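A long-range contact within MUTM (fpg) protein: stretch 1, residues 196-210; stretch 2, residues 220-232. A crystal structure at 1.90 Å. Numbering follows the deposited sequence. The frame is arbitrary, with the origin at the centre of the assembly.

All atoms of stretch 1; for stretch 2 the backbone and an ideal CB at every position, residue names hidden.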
# COMPACT_ATOMS: atom_id res chain seq x y z
N GLU A 196 -34.77 4.29 -19.64
CA GLU A 196 -35.94 3.96 -18.81
C GLU A 196 -35.76 2.65 -18.06
O GLU A 196 -36.09 2.55 -16.88
CB GLU A 196 -37.19 3.82 -19.68
CG GLU A 196 -37.63 5.07 -20.41
CD GLU A 196 -38.88 4.82 -21.22
OE1 GLU A 196 -39.92 4.46 -20.62
OE2 GLU A 196 -38.83 4.96 -22.46
N VAL A 197 -35.26 1.63 -18.76
CA VAL A 197 -35.05 0.33 -18.13
C VAL A 197 -34.05 0.43 -16.99
O VAL A 197 -34.26 -0.13 -15.91
CB VAL A 197 -34.57 -0.72 -19.15
CG1 VAL A 197 -34.25 -2.03 -18.45
CG2 VAL A 197 -35.65 -0.96 -20.19
N LEU A 198 -32.96 1.15 -17.21
CA LEU A 198 -31.95 1.29 -16.18
C LEU A 198 -32.52 2.06 -15.00
O LEU A 198 -32.37 1.65 -13.85
CB LEU A 198 -30.71 2.00 -16.74
CG LEU A 198 -29.89 1.24 -17.78
CD1 LEU A 198 -28.73 2.11 -18.27
CD2 LEU A 198 -29.35 -0.06 -17.18
N ALA A 199 -33.19 3.17 -15.29
CA ALA A 199 -33.80 3.99 -14.25
C ALA A 199 -34.80 3.16 -13.46
O ALA A 199 -34.85 3.23 -12.24
CB ALA A 199 -34.49 5.22 -14.87
N GLU A 200 -35.59 2.35 -14.17
CA GLU A 200 -36.57 1.50 -13.52
C GLU A 200 -35.88 0.41 -12.68
O GLU A 200 -36.27 0.16 -11.54
CB GLU A 200 -37.49 0.85 -14.56
CG GLU A 200 -38.54 1.80 -15.13
CD GLU A 200 -39.35 1.19 -16.26
OE1 GLU A 200 -39.63 -0.03 -16.21
OE2 GLU A 200 -39.72 1.93 -17.20
N ALA A 201 -34.86 -0.21 -13.25
CA ALA A 201 -34.13 -1.27 -12.55
C ALA A 201 -33.54 -0.73 -11.26
O ALA A 201 -33.52 -1.41 -10.23
CB ALA A 201 -33.02 -1.81 -13.44
N VAL A 202 -33.05 0.51 -11.30
CA VAL A 202 -32.48 1.14 -10.11
C VAL A 202 -33.58 1.33 -9.07
O VAL A 202 -33.40 1.02 -7.89
CB VAL A 202 -31.86 2.50 -10.45
CG1 VAL A 202 -31.49 3.25 -9.17
CG2 VAL A 202 -30.62 2.31 -11.31
N GLU A 203 -34.73 1.83 -9.51
CA GLU A 203 -35.86 2.05 -8.62
C GLU A 203 -36.25 0.78 -7.86
O GLU A 203 -36.52 0.82 -6.66
CB GLU A 203 -37.07 2.56 -9.41
CG GLU A 203 -38.25 3.02 -8.57
CD GLU A 203 -39.49 3.29 -9.41
OE1 GLU A 203 -39.39 4.02 -10.42
OE2 GLU A 203 -40.58 2.78 -9.06
N LEU A 204 -36.26 -0.35 -8.57
CA LEU A 204 -36.63 -1.64 -7.98
C LEU A 204 -35.47 -2.40 -7.33
O LEU A 204 -35.62 -3.56 -6.95
CB LEU A 204 -37.31 -2.53 -9.02
CG LEU A 204 -38.81 -2.28 -9.27
CD1 LEU A 204 -39.05 -0.83 -9.66
CD2 LEU A 204 -39.31 -3.22 -10.34
N GLY A 205 -34.32 -1.75 -7.21
CA GLY A 205 -33.18 -2.38 -6.57
C GLY A 205 -32.43 -3.48 -7.31
O GLY A 205 -31.90 -4.40 -6.68
N GLY A 206 -32.38 -3.40 -8.64
CA GLY A 206 -31.67 -4.42 -9.39
C GLY A 206 -32.47 -5.68 -9.65
O GLY A 206 -33.61 -5.82 -9.19
N SER A 207 -31.86 -6.62 -10.37
CA SER A 207 -32.52 -7.87 -10.73
C SER A 207 -31.95 -9.13 -10.09
O SER A 207 -30.75 -9.42 -10.20
CB SER A 207 -32.50 -8.06 -12.25
OG SER A 207 -33.21 -7.03 -12.91
N THR A 208 -32.81 -9.87 -9.40
CA THR A 208 -32.39 -11.12 -8.80
C THR A 208 -32.93 -12.22 -9.71
O THR A 208 -34.13 -12.45 -9.77
CB THR A 208 -32.96 -11.29 -7.38
OG1 THR A 208 -32.38 -10.29 -6.53
CG2 THR A 208 -32.63 -12.67 -6.84
N LEU A 209 -32.02 -12.87 -10.42
CA LEU A 209 -32.38 -13.92 -11.36
C LEU A 209 -32.81 -15.22 -10.68
O LEU A 209 -33.12 -15.25 -9.49
CB LEU A 209 -31.19 -14.19 -12.30
CG LEU A 209 -30.61 -12.95 -13.00
CD1 LEU A 209 -29.48 -13.37 -13.93
CD2 LEU A 209 -31.71 -12.24 -13.78
N SER A 210 -32.83 -16.29 -11.47
CA SER A 210 -33.23 -17.60 -10.97
C SER A 210 -32.17 -18.16 -10.04
O SER A 210 -32.48 -18.71 -8.99
CB SER A 210 -33.46 -18.55 -12.15
OG SER A 210 -33.95 -19.80 -11.69
N UNK A 220 -31.83 -9.04 1.08
CA UNK A 220 -33.10 -8.97 0.36
C UNK A 220 -32.84 -8.96 -1.15
O UNK A 220 -31.91 -8.30 -1.63
CB UNK A 220 -33.89 -7.73 0.78
N UNK A 221 -33.67 -9.69 -1.91
CA UNK A 221 -33.50 -9.73 -3.37
C UNK A 221 -33.97 -8.45 -4.05
O UNK A 221 -34.68 -7.65 -3.46
CB UNK A 221 -34.26 -10.92 -3.95
N UNK A 222 -33.54 -8.26 -5.30
CA UNK A 222 -33.97 -7.08 -6.04
C UNK A 222 -35.41 -7.32 -6.46
O UNK A 222 -35.99 -8.36 -6.12
CB UNK A 222 -33.07 -6.80 -7.25
N UNK A 223 -35.99 -6.40 -7.22
CA UNK A 223 -37.37 -6.60 -7.64
C UNK A 223 -37.69 -6.22 -9.07
O UNK A 223 -38.86 -6.06 -9.42
CB UNK A 223 -38.29 -5.80 -6.71
N UNK A 224 -36.67 -6.07 -9.91
CA UNK A 224 -36.90 -5.70 -11.31
C UNK A 224 -37.17 -6.91 -12.18
O UNK A 224 -37.73 -6.78 -13.27
CB UNK A 224 -35.70 -4.93 -11.86
N UNK A 225 -36.77 -8.09 -11.70
CA UNK A 225 -36.97 -9.31 -12.46
C UNK A 225 -38.44 -9.55 -12.80
O UNK A 225 -38.76 -10.30 -13.72
CB UNK A 225 -36.42 -10.50 -11.68
N UNK A 226 -39.34 -8.90 -12.06
CA UNK A 226 -40.78 -9.03 -12.30
C UNK A 226 -41.17 -8.22 -13.52
O UNK A 226 -42.23 -8.44 -14.12
CB UNK A 226 -41.58 -8.58 -11.08
N UNK A 227 -40.31 -7.27 -13.90
CA UNK A 227 -40.55 -6.42 -15.06
C UNK A 227 -39.86 -6.99 -16.30
O UNK A 227 -40.01 -6.45 -17.39
CB UNK A 227 -40.06 -5.00 -14.79
N UNK A 228 -39.08 -8.06 -16.12
CA UNK A 228 -38.38 -8.66 -17.26
C UNK A 228 -39.35 -9.16 -18.32
O UNK A 228 -40.29 -9.89 -18.02
CB UNK A 228 -37.49 -9.81 -16.79
N UNK A 229 -39.09 -8.77 -19.56
CA UNK A 229 -39.93 -9.17 -20.67
C UNK A 229 -39.36 -10.36 -21.41
O UNK A 229 -40.10 -11.26 -21.81
CB UNK A 229 -40.12 -8.00 -21.64
N UNK A 230 -38.04 -10.38 -21.58
CA UNK A 230 -37.40 -11.47 -22.30
C UNK A 230 -36.20 -12.12 -21.61
O UNK A 230 -35.96 -13.31 -21.81
CB UNK A 230 -36.95 -10.95 -23.67
N UNK A 231 -35.45 -11.36 -20.83
CA UNK A 231 -34.30 -11.95 -20.16
C UNK A 231 -34.68 -13.08 -19.21
O UNK A 231 -35.58 -12.94 -18.38
CB UNK A 231 -33.54 -10.87 -19.39
N UNK A 232 -33.97 -14.20 -19.34
CA UNK A 232 -34.25 -15.35 -18.49
C UNK A 232 -35.62 -15.97 -18.70
O UNK A 232 -36.05 -16.81 -17.90
CB UNK A 232 -34.11 -14.94 -17.02

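Position 220 has no atom of stretch 1 within 5.5 Å of its ideal CB, so stretch 1 sets no preference; it is Leu220. At 221 the ideal CB lies 3.3 Å from Thr208 OG1, which is tight, and phi/psi of -74/163 is extended; a compact residue, proline included, would suit. Pro221 is found, its CB 3.4 Å from Thr208 OG1.

Position 222 is the most restrictive. An ideal CB would stand 2.2 Å from Gly206 O and 2.7 Å from Gly205 O, both clashes, so only glycine fits although phi is an ordinary -75°. Gly222 brings its CA to 3.4 Å from Gly206 O in a CA-H...O contact, and its N donates to Thr208 OG1 at 2.6 Å.

At 223 the ideal CB is 3.5 Å from Leu204 O and has room, so stretch 1 does not demand glycine. Gly223 is deposited; its N donates to Leu204 O (2.9 Å, 133°), a bond any residue but proline could make.

At 224 CA-to-CB points toward stretch 1, with the ideal CB 4.0 Å from Ala201 CA. Val197, Ala201 and Leu204 offer an apolar surface suited to a large aliphatic or aromatic side chain. Phe224, with chi1 t, fills it: Ala201 CB sits over one ring face, 3.9 Å from the centroid and 13° off the normal, and Val197 CG1 is 3.7 Å from Phe224 CZ. Its N donates to Gly206 O (3.2 Å).

Position 225 also points toward stretch 1, its ideal CB 3.6 Å from Thr208 O. Thr208 N lacks a partner within stretch 1, so a side chain carrying an acceptor would suit: Gln, Glu, Asn or Asp. Gln225 accepts from Thr208 N through OE1 (2.9 Å, 170°), while its NE2 donates to Gly222 O (2.9 Å), fixing the amide at both ends.

Position 226 points sideways into open space, where many residues would do; it is Thr226.

At 227 the ideal CB is 5.2 Å from Glu200 OE1 and 4.8 Å from Leu204 CD2, favouring a long basic side chain, Lys or Arg. Arg227 NH1 forms a salt bridge with Glu200 OE1 (3.0 Å), and Leu204 CD2 lies over one guanidinium face.

Position 228 points sideways, beyond 5.5 Å, yet a longer polar side chain could reach Ser207 OG. His228 NE2 hydrogen-bonds Ser207 OG at 2.8 Å.

Positions 229 and 230 are out of reach: Ala229 and Val230. Position 231 points toward stretch 1, where a large apolar or aromatic group could reach Leu209; Tyr231 CE2 is 3.6 Å from Leu209 CD2. At 232, phi of 65° favours glycine, and Gly232 is found.

Stretch 2, residues 220-232: LPGGFQTRHAVYG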
# COMPACT_ATOMS: atom_id res chain seq x y z
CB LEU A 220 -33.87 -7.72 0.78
CG LEU A 220 -34.21 -7.58 2.27
CD1 LEU A 220 -34.94 -6.27 2.50
CD2 LEU A 220 -35.06 -8.76 2.74
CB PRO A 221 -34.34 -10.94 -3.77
CG PRO A 221 -35.48 -10.86 -2.81
CD PRO A 221 -34.77 -10.57 -1.49
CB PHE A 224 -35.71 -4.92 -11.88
CG PHE A 224 -35.95 -4.37 -13.26
CD1 PHE A 224 -35.41 -5.00 -14.38
CD2 PHE A 224 -36.73 -3.24 -13.44
CE1 PHE A 224 -35.66 -4.51 -15.66
CE2 PHE A 224 -36.98 -2.74 -14.71
CZ PHE A 224 -36.44 -3.37 -15.83
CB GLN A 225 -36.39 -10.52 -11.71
CG GLN A 225 -37.04 -10.84 -10.36
CD GLN A 225 -36.45 -10.03 -9.22
OE1 GLN A 225 -35.64 -9.13 -9.43
NE2 GLN A 225 -36.85 -10.35 -7.99
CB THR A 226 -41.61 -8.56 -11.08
OG1 THR A 226 -41.43 -7.15 -10.89
CG2 THR A 226 -41.18 -9.30 -9.81
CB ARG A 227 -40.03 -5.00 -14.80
CG ARG A 227 -40.65 -4.27 -13.61
CD ARG A 227 -42.10 -3.89 -13.86
NE ARG A 227 -42.55 -2.83 -12.97
CZ ARG A 227 -42.11 -1.57 -13.01
NH1 ARG A 227 -41.19 -1.22 -13.90
NH2 ARG A 227 -42.57 -0.67 -12.15
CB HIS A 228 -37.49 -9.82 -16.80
CG HIS A 228 -36.29 -9.39 -16.03
ND1 HIS A 228 -35.32 -10.27 -15.61
CD2 HIS A 228 -35.90 -8.17 -15.58
CE1 HIS A 228 -34.39 -9.62 -14.94
NE2 HIS A 228 -34.72 -8.34 -14.90
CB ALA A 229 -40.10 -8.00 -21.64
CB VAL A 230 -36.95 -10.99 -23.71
CG1 VAL A 230 -38.17 -10.50 -24.50
CG2 VAL A 230 -35.91 -9.89 -23.58
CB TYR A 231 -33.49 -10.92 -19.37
CG TYR A 231 -32.21 -11.54 -18.88
CD1 TYR A 231 -31.09 -11.62 -19.72
CD2 TYR A 231 -32.15 -12.18 -17.64
CE1 TYR A 231 -29.95 -12.33 -19.34
CE2 TYR A 231 -31.02 -12.90 -17.25
CZ TYR A 231 -29.93 -12.97 -18.11
OH TYR A 231 -28.82 -13.70 -17.73
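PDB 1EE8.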